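Local coordinates for 39 kDa initiator binding protein (Trichomonas vaginalis, PDB 1Q87), which binds the initiator (Inr) element of core promoters in a primitive eukaryote, and is represented here by its C-terminal domain, at residues M22-G25 and E31-T34; L59-A64 and Q72-A77; L119-N124 and S192-F197. All blocks are in the same frame, centred on the assembly; numbering follows the deposited sequence.

Interaction 1. Residues M22-G25 and E31-T34; sequences MCIG and EQET
Gln-32, Ile-24 and Cys-23 carry this contact. It packs the non-helical segment 22-25 against the N-terminal part of helix 29-47, the helix that this stretch of chain leads into. The backbones stay well apart. The closest CA atoms, those of Ile-24 and Gln-32, are 6.7 Å from each other, and the side chains fill the interval. Ile-24 and Gln-32 lie alongside, their chains running past each other in opposite directions. Ile-24 CG1 rests 3.9 Å from Gln-32 CG. The terminal methyl CD1 of Ile-24 continues toward the helix and comes within 4.4 Å of Glu-31 O. The first torsion of Ile-24 (chi1 52°) sets CG1 between the backbone N and the carbonyl carbon, which turns this branch to the helix. Gln-32 is extended beyond CG, and its terminal amide group is carried across to the segment. There Cys-23 SG lies 4.1 Å from Gln-32 CD. Cys-23 has its sulfur anti to the backbone N (chi1 -162°), and its CB already points to the helix. Ile-24 is buried, whereas Gln-32 and Cys-23 are partly exposed. Other parts of the fold also hold the segment. Tyr-99 OH bonds to Ile-24 N, and Cys-23 shares backbone bonding with Asn-153. The Ile-24 side chain also touches Phe-35 of the same helix and Ala-103 of helix 95-105. The clear part of the contact is van der Waals packing of the Gln-32 chain on Ile-24 and the Cys-23 sulfur, which probably helps set the spacing.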
loop_
_atom_site.group_PDB
_atom_site.type_symbol
_atom_site.label_atom_id
_atom_site.label_comp_id
_atom_site.label_asym_id
_atom_site.label_seq_id
_atom_site.Cartn_x
_atom_site.Cartn_y
_atom_site.Cartn_z
ATOM N N MET A 22 9.627 5.782 -11.672
ATOM C CA MET A 22 9.041 5.364 -10.402
ATOM C C MET A 22 9.731 5.918 -9.165
ATOM O O MET A 22 10.904 5.687 -8.931
ATOM C CB MET A 22 9.031 3.837 -10.305
ATOM C CG MET A 22 8.438 3.306 -8.998
ATOM S SD MET A 22 8.992 1.621 -8.577
ATOM C CE MET A 22 8.197 0.667 -9.838
ATOM N N CYS A 23 8.974 6.635 -8.356
ATOM C CA CYS A 23 9.509 7.202 -7.144
ATOM C C CYS A 23 8.340 7.450 -6.186
ATOM O O CYS A 23 7.222 7.696 -6.614
ATOM C CB CYS A 23 10.246 8.501 -7.474
ATOM S SG CYS A 23 11.363 8.990 -6.179
ATOM N N ILE A 24 8.569 7.387 -4.885
ATOM C CA ILE A 24 7.442 7.616 -4.011
ATOM C C ILE A 24 7.167 9.107 -3.978
ATOM O O ILE A 24 8.081 9.913 -4.159
ATOM C CB ILE A 24 7.710 7.078 -2.605
ATOM C CG1 ILE A 24 9.031 7.618 -2.080
ATOM C CG2 ILE A 24 7.726 5.552 -2.655
ATOM C CD1 ILE A 24 9.131 7.587 -0.540
ATOM N N GLY A 25 5.901 9.460 -3.768
ATOM C CA GLY A 25 5.501 10.853 -3.719
ATOM C C GLY A 25 5.138 11.295 -2.312
ATOM O O GLY A 25 5.194 10.507 -1.367
ATOM N N GLU A 31 13.579 11.608 2.739
ATOM C CA GLU A 31 12.736 10.458 2.945
ATOM C C GLU A 31 12.808 9.516 1.760
ATOM O O GLU A 31 12.751 8.304 1.931
ATOM C CB GLU A 31 11.296 10.909 3.199
ATOM C CG GLU A 31 11.189 11.725 4.495
ATOM C CD GLU A 31 9.815 12.324 4.759
ATOM O OE1 GLU A 31 9.651 12.913 5.854
ATOM O OE2 GLU A 31 8.911 12.218 3.897
ATOM N N GLN A 32 12.960 10.080 0.567
ATOM C CA GLN A 32 13.019 9.282 -0.649
ATOM C C GLN A 32 14.260 8.411 -0.689
ATOM O O GLN A 32 14.179 7.205 -1.028
ATOM C CB GLN A 32 12.976 10.184 -1.867
ATOM C CG GLN A 32 11.559 10.546 -2.220
ATOM C CD GLN A 32 11.464 11.714 -3.178
ATOM O OE1 GLN A 32 10.541 11.778 -3.983
ATOM N NE2 GLN A 32 12.403 12.654 -3.083
ATOM N N GLU A 33 15.395 9.019 -0.340
ATOM C CA GLU A 33 16.638 8.291 -0.310
ATOM C C GLU A 33 16.652 7.322 0.859
ATOM O O GLU A 33 17.129 6.198 0.727
ATOM C CB GLU A 33 17.810 9.255 -0.267
ATOM C CG GLU A 33 18.026 9.895 -1.642
ATOM C CD GLU A 33 17.730 8.914 -2.800
ATOM O OE1 GLU A 33 18.417 7.862 -2.887
ATOM O OE2 GLU A 33 16.806 9.199 -3.610
ATOM N N THR A 34 16.124 7.739 2.001
ATOM C CA THR A 34 16.073 6.822 3.111
ATOM C C THR A 34 15.273 5.591 2.666
ATOM O O THR A 34 15.704 4.439 2.841
ATOM C CB THR A 34 15.361 7.425 4.301
ATOM O OG1 THR A 34 16.123 8.530 4.803
ATOM C CG2 THR A 34 15.166 6.352 5.391
#

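Interaction 2. Residues L59-A64 and Q72-A77; sequences LIEKAA and QPKQNA
The carboxylate of Glu-61 is met on one face by the ammonium of Lys-74. NZ of Lys-74 stands above the carboxylate plane, 72° out of it, and lies 2.8 Å from Glu-61 OE1. The motif is a pair of consecutive helices, 56-67 and 74-84, joined by a short connection. On the other carboxylate oxygen, OE2 of Glu-61, Lys-62 NZ makes a long ion pair at 3.9 Å. Two amides also meet within segment 72-77. Gln-72 NE2 donates to Asn-76 OD1 at 2.7 Å, nearly straight (167°), with the acceptor close to the amide plane of Gln-72. Pro-73 is the N-cap of the second helix, and its O accepts from Ala-77 N.

The salt bridge spans the gap between the helices on their partly exposed side. Lys-74 is fully stretched, with CG anti to the backbone N (chi1 179°), and this takes NZ across to the first helix. Glu-61 bends at chi2 to meet it. Lys-74 NZ is also paired with Glu-65, one turn further along helix 56-67. Lys-74 therefore sits between two acids whose carboxylates lie near each other, and its positive charge probably eases their repulsion.

Deeper in, the contact is apolar. Ala-64 and Ala-77 are both buried, and their CA atoms come within 5.2 Å. Two small residues thus allow the backbones to approach closely. Ile-78 of the second helix extends this packing against Ile-60 and Ala-64. The methyl groups meet directly, Ala-64 CB lying 3.9 Å from Ala-77 CB.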
loop_
_atom_site.group_PDB
_atom_site.type_symbol
_atom_site.label_atom_id
_atom_site.label_comp_id
_atom_site.label_asym_id
_atom_site.label_seq_id
_atom_site.Cartn_x
_atom_site.Cartn_y
_atom_site.Cartn_z
ATOM N N LEU A 59 11.134 -14.905 -4.953
ATOM C CA LEU A 59 11.033 -13.606 -4.309
ATOM C C LEU A 59 9.914 -13.579 -3.291
ATOM O O LEU A 59 10.088 -13.127 -2.161
ATOM C CB LEU A 59 10.770 -12.500 -5.322
ATOM C CG LEU A 59 10.609 -11.168 -4.599
ATOM C CD1 LEU A 59 11.967 -10.770 -4.111
ATOM C CD2 LEU A 59 10.035 -10.082 -5.474
ATOM N N ILE A 60 8.760 -14.056 -3.718
ATOM C CA ILE A 60 7.595 -14.088 -2.881
ATOM C C ILE A 60 7.849 -14.964 -1.650
ATOM O O ILE A 60 7.463 -14.628 -0.542
ATOM C CB ILE A 60 6.406 -14.607 -3.710
ATOM C CG1 ILE A 60 6.076 -13.576 -4.792
ATOM C CG2 ILE A 60 5.191 -14.905 -2.828
ATOM C CD1 ILE A 60 4.792 -13.862 -5.551
ATOM N N GLU A 61 8.539 -16.075 -1.845
ATOM C CA GLU A 61 8.831 -17.003 -0.758
ATOM C C GLU A 61 9.768 -16.338 0.255
ATOM O O GLU A 61 9.489 -16.362 1.443
ATOM C CB GLU A 61 9.447 -18.283 -1.341
ATOM C CG GLU A 61 9.017 -19.568 -0.682
ATOM C CD GLU A 61 10.173 -20.305 -0.021
ATOM O OE1 GLU A 61 9.941 -21.432 0.480
ATOM O OE2 GLU A 61 11.304 -19.759 0.002
ATOM N N LYS A 62 10.870 -15.743 -0.205
ATOM C CA LYS A 62 11.787 -15.063 0.720
ATOM C C LYS A 62 11.094 -13.895 1.398
ATOM O O LYS A 62 11.234 -13.700 2.612
ATOM C CB LYS A 62 13.032 -14.528 0.018
ATOM C CG LYS A 62 13.921 -15.616 -0.614
ATOM C CD LYS A 62 14.188 -16.716 0.383
ATOM C CE LYS A 62 14.948 -17.880 -0.221
ATOM N NZ LYS A 62 15.076 -18.980 0.779
ATOM N N ALA A 63 10.328 -13.137 0.623
ATOM C CA ALA A 63 9.629 -11.986 1.173
ATOM C C ALA A 63 8.625 -12.462 2.232
ATOM O O ALA A 63 8.515 -11.841 3.297
ATOM C CB ALA A 63 8.924 -11.192 0.072
ATOM N N ALA A 64 7.937 -13.574 1.970
ATOM C CA ALA A 64 6.974 -14.059 2.942
ATOM C C ALA A 64 7.663 -14.322 4.273
ATOM O O ALA A 64 7.267 -13.777 5.321
ATOM C CB ALA A 64 6.261 -15.345 2.439
ATOM N N GLN A 72 2.024 -15.860 11.831
ATOM C CA GLN A 72 1.351 -15.942 10.535
ATOM C C GLN A 72 1.849 -17.145 9.737
ATOM O O GLN A 72 3.057 -17.359 9.611
ATOM C CB GLN A 72 1.558 -14.632 9.736
ATOM C CG GLN A 72 0.816 -14.579 8.393
ATOM C CD GLN A 72 0.994 -13.254 7.669
ATOM O OE1 GLN A 72 1.806 -12.418 8.065
ATOM N NE2 GLN A 72 0.225 -13.063 6.590
ATOM N N PRO A 73 0.924 -17.972 9.229
ATOM C CA PRO A 73 1.371 -19.132 8.439
ATOM C C PRO A 73 2.125 -18.636 7.175
ATOM O O PRO A 73 1.685 -17.677 6.518
ATOM C CB PRO A 73 0.076 -19.840 8.075
ATOM C CG PRO A 73 -0.937 -19.344 9.133
ATOM C CD PRO A 73 -0.538 -17.903 9.318
ATOM N N LYS A 74 3.251 -19.275 6.850
ATOM C CA LYS A 74 4.026 -18.882 5.683
ATOM C C LYS A 74 3.193 -18.933 4.402
ATOM O O LYS A 74 3.319 -18.066 3.542
ATOM C CB LYS A 74 5.259 -19.774 5.537
ATOM C CG LYS A 74 6.125 -19.447 4.324
ATOM C CD LYS A 74 7.450 -20.202 4.435
ATOM C CE LYS A 74 8.349 -20.042 3.206
ATOM N NZ LYS A 74 9.496 -21.006 3.250
ATOM N N GLN A 75 2.345 -19.945 4.292
ATOM C CA GLN A 75 1.516 -20.094 3.106
ATOM C C GLN A 75 0.597 -18.921 2.944
ATOM O O GLN A 75 0.359 -18.456 1.812
ATOM C CB GLN A 75 0.674 -21.368 3.148
ATOM C CG GLN A 75 1.148 -22.410 2.142
ATOM C CD GLN A 75 1.271 -21.851 0.734
ATOM O OE1 GLN A 75 2.276 -22.090 0.043
ATOM N NE2 GLN A 75 0.247 -21.102 0.296
ATOM N N ASN A 76 0.070 -18.445 4.067
ATOM C CA ASN A 76 -0.827 -17.303 3.998
ATOM C C ASN A 76 -0.112 -16.065 3.484
ATOM O O ASN A 76 -0.604 -15.388 2.597
ATOM C CB ASN A 76 -1.435 -16.985 5.358
ATOM C CG ASN A 76 -2.207 -15.694 5.345
ATOM O OD1 ASN A 76 -1.752 -14.673 5.866
ATOM N ND2 ASN A 76 -3.370 -15.721 4.733
ATOM N N ALA A 77 1.053 -15.788 4.050
ATOM C CA ALA A 77 1.809 -14.624 3.662
ATOM C C ALA A 77 2.124 -14.700 2.161
ATOM O O ALA A 77 2.114 -13.673 1.475
ATOM C CB ALA A 77 3.089 -14.545 4.475
#

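Interaction 3. Residues L119-N124 and S192-F197; sequences LLISNN and SWDKYF
Ile-121 and Asp-194 bring the backbones closest, with 7.0 Å between their CA atoms, where the last turns of helix 111-123 face the first turn of helix 193-199. Ile-121 contributes most of the contact, and its two branches do different work. CG2, anti to the backbone N, lies over one face of the Phe-197 ring, 4.0 Å above the plane and displaced from the ring centre. On the other branch, Ile-121 CD1 comes 3.1 Å from Asp-194 OD1, a close approach of a methyl to a carboxylate oxygen. The ring is sandwiched, since Tyr-196 CD1 lies over its opposite face. Phe-197 also meets the ring of Trp-128. The polar end of Asp-194 is held by helix 111-123 itself, because Ser-117 OG bonds to OD2. Ser-192 starts the second helix as its N-cap. Its OG accepts from Lys-195 N at 3.1 Å, almost straight (176°). Trp-193 and Tyr-196 turn to the sheet and touch Ile-169 and Leu-182. The arrangement is that of an N-capped short helix packed on the antiparallel sheet, with the C-terminal end of helix 111-123 against its flank.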
loop_
_atom_site.group_PDB
_atom_site.type_symbol
_atom_site.label_atom_id
_atom_site.label_comp_id
_atom_site.label_asym_id
_atom_site.label_seq_id
_atom_site.Cartn_x
_atom_site.Cartn_y
_atom_site.Cartn_z
ATOM N N LEU A 119 -7.143 -3.670 2.950
ATOM C CA LEU A 119 -7.874 -4.730 2.314
ATOM C C LEU A 119 -9.257 -4.994 2.921
ATOM O O LEU A 119 -10.202 -5.371 2.214
ATOM C CB LEU A 119 -7.039 -5.988 2.376
ATOM C CG LEU A 119 -7.047 -6.836 1.122
ATOM C CD1 LEU A 119 -7.029 -5.934 -0.097
ATOM C CD2 LEU A 119 -5.798 -7.744 1.152
ATOM N N LEU A 120 -9.386 -4.789 4.227
ATOM C CA LEU A 120 -10.651 -5.061 4.889
ATOM C C LEU A 120 -11.710 -4.030 4.500
ATOM O O LEU A 120 -12.885 -4.372 4.353
ATOM C CB LEU A 120 -10.447 -5.108 6.403
ATOM C CG LEU A 120 -11.495 -5.879 7.212
ATOM C CD1 LEU A 120 -12.549 -4.917 7.748
ATOM C CD2 LEU A 120 -12.108 -6.993 6.337
ATOM N N ILE A 121 -11.279 -2.781 4.310
ATOM C CA ILE A 121 -12.155 -1.670 3.909
ATOM C C ILE A 121 -12.802 -1.936 2.546
ATOM O O ILE A 121 -14.023 -1.868 2.405
ATOM C CB ILE A 121 -11.362 -0.354 3.785
ATOM C CG1 ILE A 121 -10.589 -0.081 5.066
ATOM C CG2 ILE A 121 -12.280 0.781 3.505
ATOM C CD1 ILE A 121 -11.446 -0.063 6.289
ATOM N N SER A 122 -11.980 -2.236 1.546
ATOM C CA SER A 122 -12.482 -2.496 0.203
ATOM C C SER A 122 -13.364 -3.738 0.143
ATOM O O SER A 122 -14.285 -3.812 -0.674
ATOM C CB SER A 122 -11.315 -2.651 -0.781
ATOM O OG SER A 122 -11.712 -3.286 -1.993
ATOM N N ASN A 123 -13.073 -4.722 0.989
ATOM C CA ASN A 123 -13.862 -5.951 1.000
ATOM C C ASN A 123 -15.259 -5.679 1.522
ATOM O O ASN A 123 -16.173 -6.455 1.267
ATOM C CB ASN A 123 -13.192 -7.041 1.854
ATOM C CG ASN A 123 -12.078 -7.778 1.102
ATOM O OD1 ASN A 123 -12.306 -8.363 0.040
ATOM N ND2 ASN A 123 -10.871 -7.752 1.657
ATOM N N ASN A 124 -15.418 -4.567 2.234
ATOM C CA ASN A 124 -16.711 -4.185 2.797
ATOM C C ASN A 124 -17.406 -3.076 2.030
ATOM O O ASN A 124 -18.466 -2.630 2.439
ATOM C CB ASN A 124 -16.556 -3.723 4.250
ATOM C CG ASN A 124 -16.075 -4.824 5.165
ATOM O OD1 ASN A 124 -16.399 -6.005 4.974
ATOM N ND2 ASN A 124 -15.307 -4.447 6.185
ATOM N N SER A 192 -4.782 5.811 10.377
ATOM C CA SER A 192 -4.803 4.536 9.697
ATOM C C SER A 192 -5.709 4.629 8.489
ATOM O O SER A 192 -6.405 5.628 8.296
ATOM C CB SER A 192 -5.395 3.509 10.625
ATOM O OG SER A 192 -6.816 3.615 10.562
ATOM N N TRP A 193 -5.749 3.571 7.697
ATOM C CA TRP A 193 -6.644 3.601 6.555
ATOM C C TRP A 193 -8.092 3.752 7.016
ATOM O O TRP A 193 -8.839 4.536 6.437
ATOM C CB TRP A 193 -6.534 2.329 5.709
ATOM C CG TRP A 193 -5.302 2.248 4.864
ATOM C CD1 TRP A 193 -4.257 1.395 5.035
ATOM C CD2 TRP A 193 -5.022 2.990 3.661
ATOM N NE1 TRP A 193 -3.359 1.543 4.019
ATOM C CE2 TRP A 193 -3.794 2.512 3.162
ATOM C CE3 TRP A 193 -5.689 4.007 2.961
ATOM C CZ2 TRP A 193 -3.208 3.018 1.983
ATOM C CZ3 TRP A 193 -5.111 4.512 1.794
ATOM C CH2 TRP A 193 -3.881 4.014 1.317
ATOM N N ASP A 194 -8.481 2.990 8.043
ATOM C CA ASP A 194 -9.848 2.995 8.596
ATOM C C ASP A 194 -10.304 4.407 8.994
ATOM O O ASP A 194 -11.415 4.842 8.666
ATOM C CB ASP A 194 -9.912 2.071 9.814
ATOM C CG ASP A 194 -9.307 0.682 9.538
ATOM O OD1 ASP A 194 -10.046 -0.215 9.044
ATOM O OD2 ASP A 194 -8.084 0.494 9.811
ATOM N N LYS A 195 -9.432 5.104 9.706
ATOM C CA LYS A 195 -9.654 6.476 10.146
ATOM C C LYS A 195 -9.861 7.394 8.933
ATOM O O LYS A 195 -10.796 8.215 8.892
ATOM C CB LYS A 195 -8.416 6.964 10.919
ATOM C CG LYS A 195 -8.687 7.884 12.088
ATOM C CD LYS A 195 -9.357 9.185 11.671
ATOM C CE LYS A 195 -9.761 10.018 12.893
ATOM N NZ LYS A 195 -8.590 10.366 13.762
ATOM N N TYR A 196 -8.966 7.265 7.957
ATOM C CA TYR A 196 -9.014 8.086 6.770
ATOM C C TYR A 196 -10.284 7.886 5.981
ATOM O O TYR A 196 -10.855 8.858 5.484
ATOM C CB TYR A 196 -7.804 7.823 5.876
ATOM C CG TYR A 196 -7.948 8.480 4.531
ATOM C CD1 TYR A 196 -8.529 7.790 3.468
ATOM C CD2 TYR A 196 -7.575 9.813 4.331
ATOM C CE1 TYR A 196 -8.739 8.402 2.237
ATOM C CE2 TYR A 196 -7.785 10.447 3.091
ATOM C CZ TYR A 196 -8.372 9.727 2.053
ATOM O OH TYR A 196 -8.627 10.314 0.835
ATOM N N PHE A 197 -10.731 6.644 5.842
ATOM C CA PHE A 197 -11.965 6.405 5.101
ATOM C C PHE A 197 -13.188 6.718 5.950
ATOM O O PHE A 197 -14.331 6.650 5.476
ATOM C CB PHE A 197 -12.031 4.970 4.607
ATOM C CG PHE A 197 -11.350 4.761 3.296
ATOM C CD1 PHE A 197 -11.993 5.096 2.113
ATOM C CD2 PHE A 197 -10.067 4.256 3.244
ATOM C CE1 PHE A 197 -11.373 4.930 0.900
ATOM C CE2 PHE A 197 -9.432 4.085 2.038
ATOM C CZ PHE A 197 -10.088 4.424 0.856
#

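In the fold
The three contacts lie apart, their centres 23 to 25 Å from one another. Interactions 1 and 3 are on opposite sides of the chain's centre. No helix is shared among them, but helix 29-47, used in interaction 1, also packs against helix 56-67 of interaction 2. Interactions 1 and 2 join parts near in sequence, whereas interaction 3 joins helices with the strands of the five-stranded sheet between them along the chain. All three are partly buried. Interaction 2 combines a buried alanine pair with a more exposed salt bridge. Interaction 1 packs a glutamine chain on an isoleucine and a cysteine sulfur, and interaction 3 pairs an isoleucine with an aromatic face and a carboxylate.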